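Local coordinates for protein DNA polymerase sliding clamp (Archaeoglobus fulgidus, PDB 1RWZ) that encircles DNA as a ring of three subunits and probably serves as a moving platform that tethers DNA polymerase and other replication proteins to their template, at residues A[87-92]-A[97-102]; A[8-13]-A[229-234]; A[22-27]-A[109-114]; A[16-21]-A[34-39]. All blocks are in the same frame, centred on the assembly; numbering follows the deposited sequence.

Contact 1. Residues A[87-92]-A[97-102]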
loop_
_atom_site.group_PDB
_atom_site.type_symbol
_atom_site.label_atom_id
_atom_site.label_comp_id
_atom_site.label_asym_id
_atom_site.label_seq_id
_atom_site.Cartn_x
_atom_site.Cartn_y
_atom_site.Cartn_z
ATOM N N VAL A 87 20.565 5.948 15.068
ATOM C CA VAL A 87 20.322 5.077 16.208
ATOM C C VAL A 87 21.599 4.794 16.976
ATOM O O VAL A 87 22.637 4.505 16.383
ATOM C CB VAL A 87 19.731 3.726 15.756
ATOM C CG1 VAL A 87 19.292 2.920 16.975
ATOM C CG2 VAL A 87 18.574 3.954 14.802
ATOM N N GLU A 88 21.521 4.880 18.299
ATOM C CA GLU A 88 22.673 4.601 19.143
ATOM C C GLU A 88 22.421 3.294 19.890
ATOM O O GLU A 88 21.335 3.076 20.431
ATOM C CB GLU A 88 22.905 5.746 20.139
ATOM C CG GLU A 88 24.081 5.527 21.094
ATOM C CD GLU A 88 24.399 6.755 21.935
ATOM O OE1 GLU A 88 23.482 7.563 22.177
ATOM O OE2 GLU A 88 25.562 6.908 22.364
ATOM N N LEU A 89 23.415 2.414 19.886
ATOM C CA LEU A 89 23.311 1.138 20.586
ATOM C C LEU A 89 24.312 1.193 21.721
ATOM O O LEU A 89 25.476 1.536 21.513
ATOM C CB LEU A 89 23.657 -0.031 19.660
ATOM C CG LEU A 89 22.818 -0.206 18.394
ATOM C CD1 LEU A 89 23.322 -1.423 17.622
ATOM C CD2 LEU A 89 21.350 -0.371 18.757
ATOM N N ILE A 90 23.861 0.861 22.924
ATOM C CA ILE A 90 24.739 0.888 24.082
ATOM C C ILE A 90 24.620 -0.378 24.918
ATOM O O ILE A 90 23.519 -0.865 25.171
ATOM C CB ILE A 90 24.415 2.082 25.010
ATOM C CG1 ILE A 90 24.568 3.405 24.253
ATOM C CG2 ILE A 90 25.337 2.060 26.223
ATOM C CD1 ILE A 90 24.122 4.613 25.063
ATOM N N VAL A 91 25.767 -0.913 25.325
ATOM C CA VAL A 91 25.812 -2.087 26.189
ATOM C C VAL A 91 26.815 -1.715 27.268
ATOM O O VAL A 91 28.022 -1.702 27.028
ATOM C CB VAL A 91 26.298 -3.350 25.451
ATOM C CG1 VAL A 91 26.346 -4.529 26.423
ATOM C CG2 VAL A 91 25.366 -3.668 24.295
ATOM N N GLU A 92 26.302 -1.385 28.449
ATOM C CA GLU A 92 27.145 -0.977 29.569
ATOM C C GLU A 92 27.609 -2.153 30.418
ATOM O O GLU A 92 28.681 -2.105 31.019
ATOM C CB GLU A 92 26.391 0.023 30.443
ATOM C CG GLU A 92 25.772 1.162 29.659
ATOM C CD GLU A 92 25.077 2.171 30.546
ATOM O OE1 GLU A 92 24.192 1.765 31.330
ATOM O OE2 GLU A 92 25.416 3.370 30.455
ATOM N N LEU A 97 20.725 -4.146 26.561
ATOM C CA LEU A 97 21.067 -3.423 25.342
ATOM C C LEU A 97 20.146 -2.212 25.264
ATOM O O LEU A 97 18.925 -2.354 25.350
ATOM C CB LEU A 97 20.839 -4.292 24.103
ATOM C CG LEU A 97 20.881 -3.575 22.747
ATOM C CD1 LEU A 97 22.282 -3.036 22.479
ATOM C CD2 LEU A 97 20.467 -4.542 21.648
ATOM N N LYS A 98 20.729 -1.029 25.119
ATOM C CA LYS A 98 19.940 0.190 24.999
ATOM C C LYS A 98 19.927 0.594 23.532
ATOM O O LYS A 98 20.964 0.573 22.866
ATOM C CB LYS A 98 20.544 1.323 25.829
ATOM C CG LYS A 98 20.489 1.114 27.331
ATOM C CD LYS A 98 21.018 2.342 28.063
ATOM C CE LYS A 98 20.979 2.152 29.569
ATOM N NZ LYS A 98 21.527 3.344 30.285
ATOM N N VAL A 99 18.748 0.942 23.031
ATOM C CA VAL A 99 18.592 1.363 21.646
ATOM C C VAL A 99 17.959 2.743 21.698
ATOM O O VAL A 99 16.812 2.889 22.114
ATOM C CB VAL A 99 17.669 0.405 20.870
ATOM C CG1 VAL A 99 17.557 0.847 19.417
ATOM C CG2 VAL A 99 18.208 -1.012 20.960
ATOM N N LYS A 100 18.710 3.757 21.284
ATOM C CA LYS A 100 18.201 5.120 21.324
ATOM C C LYS A 100 18.072 5.758 19.951
ATOM O O LYS A 100 18.978 5.671 19.126
ATOM C CB LYS A 100 19.102 5.989 22.197
ATOM C CG LYS A 100 19.299 5.462 23.605
ATOM C CD LYS A 100 19.826 6.548 24.529
ATOM C CE LYS A 100 21.152 7.096 24.060
ATOM N NZ LYS A 100 21.580 8.252 24.895
ATOM N N PHE A 101 16.932 6.399 19.720
ATOM C CA PHE A 101 16.665 7.076 18.461
ATOM C C PHE A 101 15.570 8.101 18.720
ATOM O O PHE A 101 14.646 7.849 19.496
ATOM C CB PHE A 101 16.242 6.063 17.386
ATOM C CG PHE A 101 15.020 5.265 17.740
ATOM C CD1 PHE A 101 13.754 5.689 17.342
ATOM C CD2 PHE A 101 15.132 4.087 18.475
ATOM C CE1 PHE A 101 12.617 4.953 17.671
ATOM C CE2 PHE A 101 14.001 3.343 18.810
ATOM C CZ PHE A 101 12.741 3.776 18.406
ATOM N N GLY A 102 15.677 9.266 18.089
ATOM C CA GLY A 102 14.679 10.294 18.321
ATOM C C GLY A 102 14.673 10.603 19.806
ATOM O O GLY A 102 15.730 10.758 20.412
HETATM O O HOH W 1 24.065 8.353 25.190
#
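Glu88 and Lys100 face each other as an antiparallel hydrogen-bonded pair in the hairpin of strands 86-91 and 96-101, whose short segments run at 163°. Two backbone bonds close the pair: Glu88 N to Lys100 O and Lys100 N to Glu88 O, each 2.8 Å. Ile90 and Lys98 repeat the pattern, with the non-hydrogen-bonded pair Leu89 and Val99 between.

Lys100 can be traced outward. Its CB passes 4.1 Å from Glu88 O; CG and CD then carry the chain off the sheet without a close approach to the other strand. A bend at the third torsion (chi3 -60°) turns the chain, so that CE reaches Glu88 OE1 at 3.0 Å and also passes Ile90 CD1 at 4.0 Å. NZ ends 3.4 Å from Glu88 OE1, a long salt bridge between side chains lying alongside each other. Glu88 reaches this place with CG anti to its own N (chi1 179°). A water also lies near both charged groups, but its unusually short separation from Lys100 NZ makes that bond doubtful. Farther along, Lys98 NZ meets Glu92 OE1 at 3.3 Å in a second salt bridge whose hydrogen bond is weak.

The other face is apolar. Val99 CG1 touches Val87 CG1 at 3.6 Å, and Val99 CG2 lies 3.9 Å from Leu89 CD2. Strands 2-7 and 104-109 flank the hairpin and bond to its outer backbone edges.

The chemistry thus differs between the faces: apolar on one; on the partly exposed other, paired charges with Ile90 among them. There the Lys100 ammonium probably also eases the closeness of Glu88 OE2 to Asp3 OD1.

Contact 2. Residues A[8-13]-A[229-234]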
loop_
_atom_site.group_PDB
_atom_site.type_symbol
_atom_site.label_atom_id
_atom_site.label_comp_id
_atom_site.label_asym_id
_atom_site.label_seq_id
_atom_site.Cartn_x
_atom_site.Cartn_y
_atom_site.Cartn_z
ATOM N N GLY A 8 19.447 4.556 10.797
ATOM C CA GLY A 8 18.314 3.676 11.017
ATOM C C GLY A 8 18.208 2.620 9.934
ATOM O O GLY A 8 17.930 1.452 10.217
ATOM N N GLU A 9 18.440 3.021 8.686
ATOM C CA GLU A 9 18.362 2.082 7.575
ATOM C C GLU A 9 19.377 0.957 7.742
ATOM O O GLU A 9 19.087 -0.201 7.433
ATOM C CB GLU A 9 18.594 2.804 6.241
ATOM C CG GLU A 9 18.545 1.881 5.027
ATOM C CD GLU A 9 18.785 2.608 3.714
ATOM O OE1 GLU A 9 19.506 3.629 3.716
ATOM O OE2 GLU A 9 18.267 2.143 2.673
ATOM N N LEU A 10 20.565 1.286 8.238
ATOM C CA LEU A 10 21.586 0.259 8.422
ATOM C C LEU A 10 21.118 -0.775 9.440
ATOM O O LEU A 10 21.209 -1.983 9.202
ATOM C CB LEU A 10 22.902 0.893 8.876
ATOM C CG LEU A 10 24.118 -0.023 9.055
ATOM C CD1 LEU A 10 24.339 -0.876 7.801
ATOM C CD2 LEU A 10 25.339 0.837 9.340
ATOM N N LEU A 11 20.596 -0.315 10.570
ATOM C CA LEU A 11 20.130 -1.252 11.591
ATOM C C LEU A 11 18.928 -2.069 11.104
ATOM O O LEU A 11 18.874 -3.287 11.291
ATOM C CB LEU A 11 19.761 -0.502 12.876
ATOM C CG LEU A 11 19.232 -1.356 14.040
ATOM C CD1 LEU A 11 20.201 -2.483 14.351
ATOM C CD2 LEU A 11 19.043 -0.486 15.264
ATOM N N LYS A 12 17.973 -1.399 10.473
ATOM C CA LYS A 12 16.766 -2.070 9.988
ATOM C C LYS A 12 17.068 -3.147 8.951
ATOM O O LYS A 12 16.530 -4.259 9.009
ATOM C CB LYS A 12 15.797 -1.036 9.398
ATOM C CG LYS A 12 15.256 -0.041 10.435
ATOM C CD LYS A 12 14.598 1.185 9.790
ATOM C CE LYS A 12 13.304 0.851 9.055
ATOM N NZ LYS A 12 12.198 0.489 9.989
ATOM N N THR A 13 17.941 -2.820 8.008
ATOM C CA THR A 13 18.286 -3.757 6.949
ATOM C C THR A 13 19.055 -4.980 7.433
ATOM O O THR A 13 18.737 -6.106 7.040
ATOM C CB THR A 13 19.076 -3.039 5.833
ATOM O OG1 THR A 13 18.212 -2.096 5.190
ATOM C CG2 THR A 13 19.581 -4.035 4.794
ATOM N N GLY A 229 23.920 1.820 0.885
ATOM C CA GLY A 229 24.996 2.684 0.433
ATOM C C GLY A 229 26.348 2.007 0.560
ATOM O O GLY A 229 27.377 2.668 0.704
ATOM N N GLY A 230 26.350 0.679 0.505
ATOM C CA GLY A 230 27.595 -0.058 0.617
ATOM C C GLY A 230 28.155 -0.096 2.029
ATOM O O GLY A 230 29.329 -0.416 2.228
ATOM N N ARG A 231 27.321 0.220 3.014
ATOM C CA ARG A 231 27.764 0.218 4.404
ATOM C C ARG A 231 27.822 -1.178 5.013
ATOM O O ARG A 231 28.625 -1.441 5.914
ATOM C CB ARG A 231 26.838 1.078 5.265
ATOM C CG ARG A 231 26.878 2.581 4.988
ATOM C CD ARG A 231 26.012 3.286 6.025
ATOM N NE ARG A 231 25.903 4.736 5.862
ATOM C CZ ARG A 231 25.227 5.345 4.891
ATOM N NH1 ARG A 231 24.595 4.642 3.957
ATOM N NH2 ARG A 231 25.146 6.669 4.880
ATOM N N ALA A 232 26.970 -2.070 4.523
ATOM C CA ALA A 232 26.919 -3.419 5.064
ATOM C C ALA A 232 27.138 -4.504 4.037
ATOM O O ALA A 232 26.744 -4.374 2.883
ATOM C CB ALA A 232 25.573 -3.644 5.754
ATOM N N LYS A 233 27.791 -5.576 4.470
ATOM C CA LYS A 233 28.004 -6.721 3.609
ATOM C C LYS A 233 27.121 -7.804 4.213
ATOM O O LYS A 233 27.249 -8.135 5.391
ATOM C CB LYS A 233 29.469 -7.167 3.620
ATOM C CG LYS A 233 29.709 -8.417 2.787
ATOM C CD LYS A 233 31.185 -8.674 2.530
ATOM C CE LYS A 233 31.752 -7.669 1.539
ATOM N NZ LYS A 233 33.160 -7.989 1.147
ATOM N N VAL A 234 26.194 -8.312 3.414
ATOM C CA VAL A 234 25.292 -9.359 3.861
ATOM C C VAL A 234 25.411 -10.492 2.861
ATOM O O VAL A 234 24.973 -10.377 1.717
ATOM C CB VAL A 234 23.832 -8.862 3.918
ATOM C CG1 VAL A 234 22.898 -10.010 4.280
ATOM C CG2 VAL A 234 23.717 -7.740 4.946
#
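Leu10 in the first turn of helix 8-19 and Ala232 at the start of strand 232-238 bring their CA atoms to 7.3 Å, the nearest backbone approach of the two segments, and no hydrogen bond joins them.

Side-chain carbon makes the contact instead. Leu10 places CG anti to its backbone N (chi1 -177°), which sends the forked end out from the helix. Branch CD1 does most of the touching: it lies 3.7 Å from Ala232 CB and 4.1 Å from Arg231 CB. The second branch, CD2, grazes Arg231 CD at 4.2 Å, where the two side chains pass at a slant. Arg231 therefore offers its aliphatic stem to the leucine, while its polar end is held by another group, NH1 bonding to the backbone O of Val228. Glu9 OE1 remains 5.2 Å from Arg231 NH1, too far for an ion pair, though a weak long-range attraction is possible.

Two successive residues can both turn their CB atoms toward the helix because Arg231 and Ala232 together face Leu227, a classic beta bulge. The helical side is regular, with Lys12 N bonded to Gly8 O at 2.9 Å.

Ala232 also meets Val14, one turn further along the helix. Helices packed on the inner face of a curved sheet layer, lining the DNA channel, are characteristic of sliding clamps; here a helix of the N-terminal domain meets a strand from the C-terminal one, in the sheet that runs through both halves of the subunit.

Contact 3. Residues A[22-27]-A[109-114]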
loop_
_atom_site.group_PDB
_atom_site.type_symbol
_atom_site.label_atom_id
_atom_site.label_comp_id
_atom_site.label_asym_id
_atom_site.label_seq_id
_atom_site.Cartn_x
_atom_site.Cartn_y
_atom_site.Cartn_z
ATOM N N VAL A 22 16.926 -16.626 11.452
ATOM C CA VAL A 22 16.868 -17.009 12.864
ATOM C C VAL A 22 16.191 -15.973 13.761
ATOM O O VAL A 22 16.110 -14.794 13.416
ATOM C CB VAL A 22 18.286 -17.282 13.426
ATOM C CG1 VAL A 22 18.929 -18.455 12.681
ATOM C CG2 VAL A 22 19.154 -16.038 13.293
ATOM N N SER A 23 15.721 -16.417 14.924
ATOM C CA SER A 23 15.046 -15.524 15.859
ATOM C C SER A 23 15.973 -15.031 16.965
ATOM O O SER A 23 15.628 -14.113 17.711
ATOM C CB SER A 23 13.830 -16.227 16.470
ATOM O OG SER A 23 14.224 -17.366 17.207
ATOM N N GLU A 24 17.145 -15.649 17.072
ATOM C CA GLU A 24 18.147 -15.269 18.064
ATOM C C GLU A 24 19.492 -15.338 17.366
ATOM O O GLU A 24 19.672 -16.136 16.446
ATOM C CB GLU A 24 18.185 -16.252 19.234
ATOM C CG GLU A 24 16.854 -16.596 19.854
ATOM C CD GLU A 24 17.022 -17.545 21.019
ATOM O OE1 GLU A 24 17.711 -18.575 20.847
ATOM O OE2 GLU A 24 16.470 -17.266 22.104
ATOM N N ALA A 25 20.444 -14.529 17.810
ATOM C CA ALA A 25 21.757 -14.542 17.186
ATOM C C ALA A 25 22.835 -13.919 18.049
ATOM O O ALA A 25 22.558 -13.078 18.906
ATOM C CB ALA A 25 21.694 -13.823 15.839
ATOM N N ARG A 26 24.073 -14.351 17.825
ATOM C CA ARG A 26 25.209 -13.801 18.546
ATOM C C ARG A 26 25.717 -12.635 17.714
ATOM O O ARG A 26 25.939 -12.783 16.513
ATOM C CB ARG A 26 26.344 -14.819 18.673
ATOM C CG ARG A 26 26.116 -15.957 19.653
ATOM C CD ARG A 26 27.446 -16.664 19.923
ATOM N NE ARG A 26 27.287 -17.917 20.657
ATOM C CZ ARG A 26 26.604 -18.961 20.201
ATOM N NH1 ARG A 26 26.018 -18.898 19.016
ATOM N NH2 ARG A 26 26.512 -20.067 20.929
ATOM N N ILE A 27 25.894 -11.484 18.346
ATOM C CA ILE A 27 26.402 -10.306 17.651
ATOM C C ILE A 27 27.770 -9.987 18.229
ATOM O O ILE A 27 27.908 -9.764 19.431
ATOM C CB ILE A 27 25.489 -9.081 17.852
ATOM C CG1 ILE A 27 24.059 -9.418 17.423
ATOM C CG2 ILE A 27 26.041 -7.896 17.066
ATOM C CD1 ILE A 27 23.931 -9.897 16.008
ATOM N N ALA A 109 16.501 -6.980 27.363
ATOM C CA ALA A 109 17.365 -7.912 28.061
ATOM C C ALA A 109 18.128 -8.734 27.034
ATOM O O ALA A 109 17.551 -9.223 26.063
ATOM C CB ALA A 109 16.536 -8.827 28.957
ATOM N N LEU A 110 19.430 -8.867 27.243
ATOM C CA LEU A 110 20.261 -9.648 26.344
ATOM C C LEU A 110 20.117 -11.125 26.689
ATOM O O LEU A 110 19.644 -11.477 27.774
ATOM C CB LEU A 110 21.723 -9.215 26.472
ATOM C CG LEU A 110 22.016 -7.820 25.912
ATOM C CD1 LEU A 110 23.447 -7.420 26.232
ATOM C CD2 LEU A 110 21.780 -7.823 24.407
ATOM N N ILE A 111 20.512 -11.982 25.757
ATOM C CA ILE A 111 20.434 -13.424 25.948
ATOM C C ILE A 111 21.838 -13.962 26.184
ATOM O O ILE A 111 22.803 -13.464 25.609
ATOM C CB ILE A 111 19.862 -14.121 24.699
ATOM C CG1 ILE A 111 18.475 -13.567 24.379
ATOM C CG2 ILE A 111 19.793 -15.628 24.920
ATOM C CD1 ILE A 111 17.909 -14.088 23.079
ATOM N N ASP A 112 21.958 -14.970 27.040
ATOM C CA ASP A 112 23.263 -15.558 27.297
ATOM C C ASP A 112 23.718 -16.187 25.983
ATOM O O ASP A 112 23.059 -17.081 25.456
ATOM C CB ASP A 112 23.157 -16.615 28.400
ATOM C CG ASP A 112 24.452 -17.376 28.603
ATOM O OD1 ASP A 112 25.529 -16.744 28.573
ATOM O OD2 ASP A 112 24.388 -18.607 28.805
ATOM N N PRO A 113 24.844 -15.713 25.428
ATOM C CA PRO A 113 25.380 -16.231 24.164
ATOM C C PRO A 113 25.436 -17.756 24.099
ATOM O O PRO A 113 25.190 -18.352 23.050
ATOM C CB PRO A 113 26.767 -15.596 24.099
ATOM C CG PRO A 113 26.560 -14.290 24.784
ATOM C CD PRO A 113 25.734 -14.681 25.987
ATOM N N SER A 114 25.750 -18.379 25.230
ATOM C CA SER A 114 25.853 -19.831 25.310
ATOM C C SER A 114 24.516 -20.532 25.092
ATOM O O SER A 114 24.469 -21.658 24.597
ATOM C CB SER A 114 26.424 -20.234 26.669
ATOM O OG SER A 114 27.680 -19.615 26.891
#
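Arg26 and Glu24, on an early strand of the N-terminal domain, meet Pro113 and Ile111 at the start of the long linker between strands 104-109 and 129-134, which in PCNA clamps is the interdomain connecting loop. The touching parts run 62° apart, and the contact is made at the surface.

Arg26 has CG anti to its carbonyl carbon (chi1 -73°) and stays extended from CG to NE, so the guanidinium travels well away from the strand to the loop backbone. The last torsion (chi4 62°) then turns it out of line with the chain, and Pro113 O sits over one face of the flat group, 3.0 Å from NH2 of Arg26 and 3.2 Å from its NE. Neither pair has the angle of a hydrogen bond; the carbonyl lies above the plane, where no N-H points. The guanidinium finds its bonds further along the same loop: NH1 to Arg117 O, with a weak one from NH2 to Ile116 O.

Glu24, likewise extended beyond CG, crosses Ile111 at about a right angle. The isoleucine holds its longer branch extended, which puts CD1 forward against the carboxylate, 3.6 Å from Glu24 OE2.

The loop is also held by a backbone bond of Ile111 to Gly68 of strand 65-70, and just before it Ala109, the last residue of strand 104-109, bonds through its backbone to a neighbouring subunit. Beside the arginine, the proline ring rests more lightly, Pro113 CB standing 4.2 Å from Arg26 NE.

Contact 4. Residues A[16-21]-A[34-39]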
loop_
_atom_site.group_PDB
_atom_site.type_symbol
_atom_site.label_atom_id
_atom_site.label_comp_id
_atom_site.label_asym_id
_atom_site.label_seq_id
_atom_site.Cartn_x
_atom_site.Cartn_y
_atom_site.Cartn_z
ATOM N N ARG A 16 16.751 -7.152 9.558
ATOM C CA ARG A 16 15.835 -7.898 8.703
ATOM C C ARG A 16 16.538 -9.065 8.011
ATOM O O ARG A 16 15.955 -10.141 7.854
ATOM C CB ARG A 16 15.218 -6.985 7.643
ATOM C CG ARG A 16 14.235 -7.703 6.726
ATOM C CD ARG A 16 13.539 -6.745 5.779
ATOM N NE ARG A 16 12.572 -7.432 4.927
ATOM C CZ ARG A 16 11.796 -6.821 4.037
ATOM N NH1 ARG A 16 11.877 -5.505 3.880
ATOM N NH2 ARG A 16 10.935 -7.520 3.307
ATOM N N ALA A 17 17.786 -8.850 7.600
ATOM C CA ALA A 17 18.550 -9.889 6.915
ATOM C C ALA A 17 18.804 -11.096 7.810
ATOM O O ALA A 17 18.768 -12.236 7.347
ATOM C CB ALA A 17 19.879 -9.322 6.420
ATOM N N ILE A 18 19.060 -10.843 9.089
ATOM C CA ILE A 18 19.336 -11.917 10.038
ATOM C C ILE A 18 18.072 -12.635 10.500
ATOM O O ILE A 18 18.034 -13.866 10.531
ATOM C CB ILE A 18 20.081 -11.384 11.283
ATOM C CG1 ILE A 18 21.459 -10.856 10.876
ATOM C CG2 ILE A 18 20.241 -12.491 12.322
ATOM C CD1 ILE A 18 22.214 -10.183 12.003
ATOM N N VAL A 19 17.041 -11.872 10.849
ATOM C CA VAL A 19 15.801 -12.469 11.336
ATOM C C VAL A 19 15.111 -13.303 10.257
ATOM O O VAL A 19 14.237 -14.121 10.550
ATOM C CB VAL A 19 14.828 -11.382 11.885
ATOM C CG1 VAL A 19 14.166 -10.637 10.745
ATOM C CG2 VAL A 19 13.790 -12.026 12.799
ATOM N N ALA A 20 15.506 -13.100 9.005
ATOM C CA ALA A 20 14.927 -13.864 7.912
ATOM C C ALA A 20 15.224 -15.351 8.125
ATOM O O ALA A 20 14.455 -16.213 7.699
ATOM C CB ALA A 20 15.512 -13.400 6.580
ATOM N N LEU A 21 16.337 -15.641 8.795
ATOM C CA LEU A 21 16.733 -17.024 9.046
ATOM C C LEU A 21 16.611 -17.494 10.492
ATOM O O LEU A 21 16.241 -18.642 10.732
ATOM C CB LEU A 21 18.177 -17.263 8.580
ATOM C CG LEU A 21 18.501 -17.075 7.096
ATOM C CD1 LEU A 21 19.930 -17.550 6.841
ATOM C CD2 LEU A 21 17.520 -17.855 6.233
ATOM N N LEU A 34 31.235 -4.745 13.303
ATOM C CA LEU A 34 30.230 -5.707 13.741
ATOM C C LEU A 34 30.183 -6.936 12.840
ATOM O O LEU A 34 30.269 -6.830 11.616
ATOM C CB LEU A 34 28.855 -5.027 13.784
ATOM C CG LEU A 34 27.632 -5.833 14.239
ATOM C CD1 LEU A 34 26.562 -4.872 14.738
ATOM C CD2 LEU A 34 27.096 -6.684 13.094
ATOM N N HIS A 35 30.054 -8.107 13.457
ATOM C CA HIS A 35 29.980 -9.361 12.722
ATOM C C HIS A 35 28.923 -10.272 13.334
ATOM O O HIS A 35 28.775 -10.319 14.553
ATOM C CB HIS A 35 31.329 -10.085 12.758
ATOM C CG HIS A 35 31.310 -11.424 12.086
ATOM N ND1 HIS A 35 31.324 -11.571 10.715
ATOM C CD2 HIS A 35 31.230 -12.676 12.596
ATOM C CE1 HIS A 35 31.252 -12.854 10.410
ATOM N NE2 HIS A 35 31.193 -13.546 11.533
ATOM N N SER A 36 28.187 -10.983 12.487
ATOM C CA SER A 36 27.170 -11.922 12.955
ATOM C C SER A 36 26.906 -12.962 11.874
ATOM O O SER A 36 26.801 -12.630 10.696
ATOM C CB SER A 36 25.866 -11.197 13.301
ATOM O OG SER A 36 24.928 -12.096 13.882
ATOM N N ARG A 37 26.805 -14.224 12.277
ATOM C CA ARG A 37 26.556 -15.299 11.326
ATOM C C ARG A 37 25.559 -16.271 11.943
ATOM O O ARG A 37 25.540 -16.454 13.164
ATOM C CB ARG A 37 27.861 -16.025 11.000
ATOM C CG ARG A 37 28.412 -16.814 12.173
ATOM C CD ARG A 37 29.749 -17.457 11.865
ATOM N NE ARG A 37 30.841 -16.491 11.874
ATOM C CZ ARG A 37 32.123 -16.830 11.907
ATOM N NH1 ARG A 37 32.463 -18.111 11.938
ATOM N NH2 ARG A 37 33.063 -15.895 11.906
ATOM N N ALA A 38 24.731 -16.883 11.103
ATOM C CA ALA A 38 23.726 -17.827 11.579
ATOM C C ALA A 38 23.195 -18.714 10.458
ATOM O O ALA A 38 23.181 -18.323 9.294
ATOM C CB ALA A 38 22.567 -17.070 12.226
ATOM N N VAL A 39 22.754 -19.912 10.825
ATOM C CA VAL A 39 22.195 -20.862 9.872
ATOM C C VAL A 39 20.734 -21.066 10.254
ATOM O O VAL A 39 20.400 -21.044 11.439
ATOM C CB VAL A 39 22.929 -22.215 9.941
ATOM C CG1 VAL A 39 22.373 -23.161 8.897
ATOM C CG2 VAL A 39 24.411 -22.001 9.733
#
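Ile18 and Ser36 form the closest approach between the end of helix 8-19 and strand 33-39: the terminal CD1 of the isoleucine lies 3.8 Å from Ser36 OG and 4.0 Å from Ser36 CB. The longer branch gets there because CG1 is anti to the carbonyl carbon (chi1 -64°) and the chain then stays extended. Leu21, three residues on, adds a looser touch, its CD1 standing 4.1 Å from Ala38 O.

In the next shell, a backbone bond of 3.0 Å from Leu21 N to Ile18 O keeps these two residues close together. Ala25, Val49 and Met71 pack round Ile18, and Val47 supports Leu21. Ser36 OG is hydrogen-bonded to Arg26 O of the adjacent strand. On the sheet's far side, Arg37 NE bonds to His35 NE2 at 3.0 Å, each group within a few degrees of the other's plane, while His35 ND1 holds Asp50 OD2; the ring's rotation is thereby fixed.

With no hydrogen bond across, the contact consists of methyl groups resting loosely on a hydroxyl and a carbonyl oxygen, by van der Waals contact. The buried serine hydroxyl can sit beside a methyl group because its polar need is met within the sheet.

In the fold
All four contacts involve the N-terminal half of the subunit. Contacts 2, 3 and 4 reach the sheet holding strands 24-30, 33-39 and 232-238; contact 1 belongs to the sheet holding strands 86-91 and 96-101, which probably continues into a neighbouring subunit at strand 104-109. Helix 8-19 serves contacts 2 and 4 (centres 12 Å apart), and its Leu11 packs on Val87 and Leu89 of contact 1, centred 17 Å from contact 2, so it touches both sheets. Contacts 3 and 4, 11 Å apart, alternate along the chain. Contact 4 closes before contact 1 opens, and the span of contact 2 encloses the other three, tying the first helix to the last strand across the two domains.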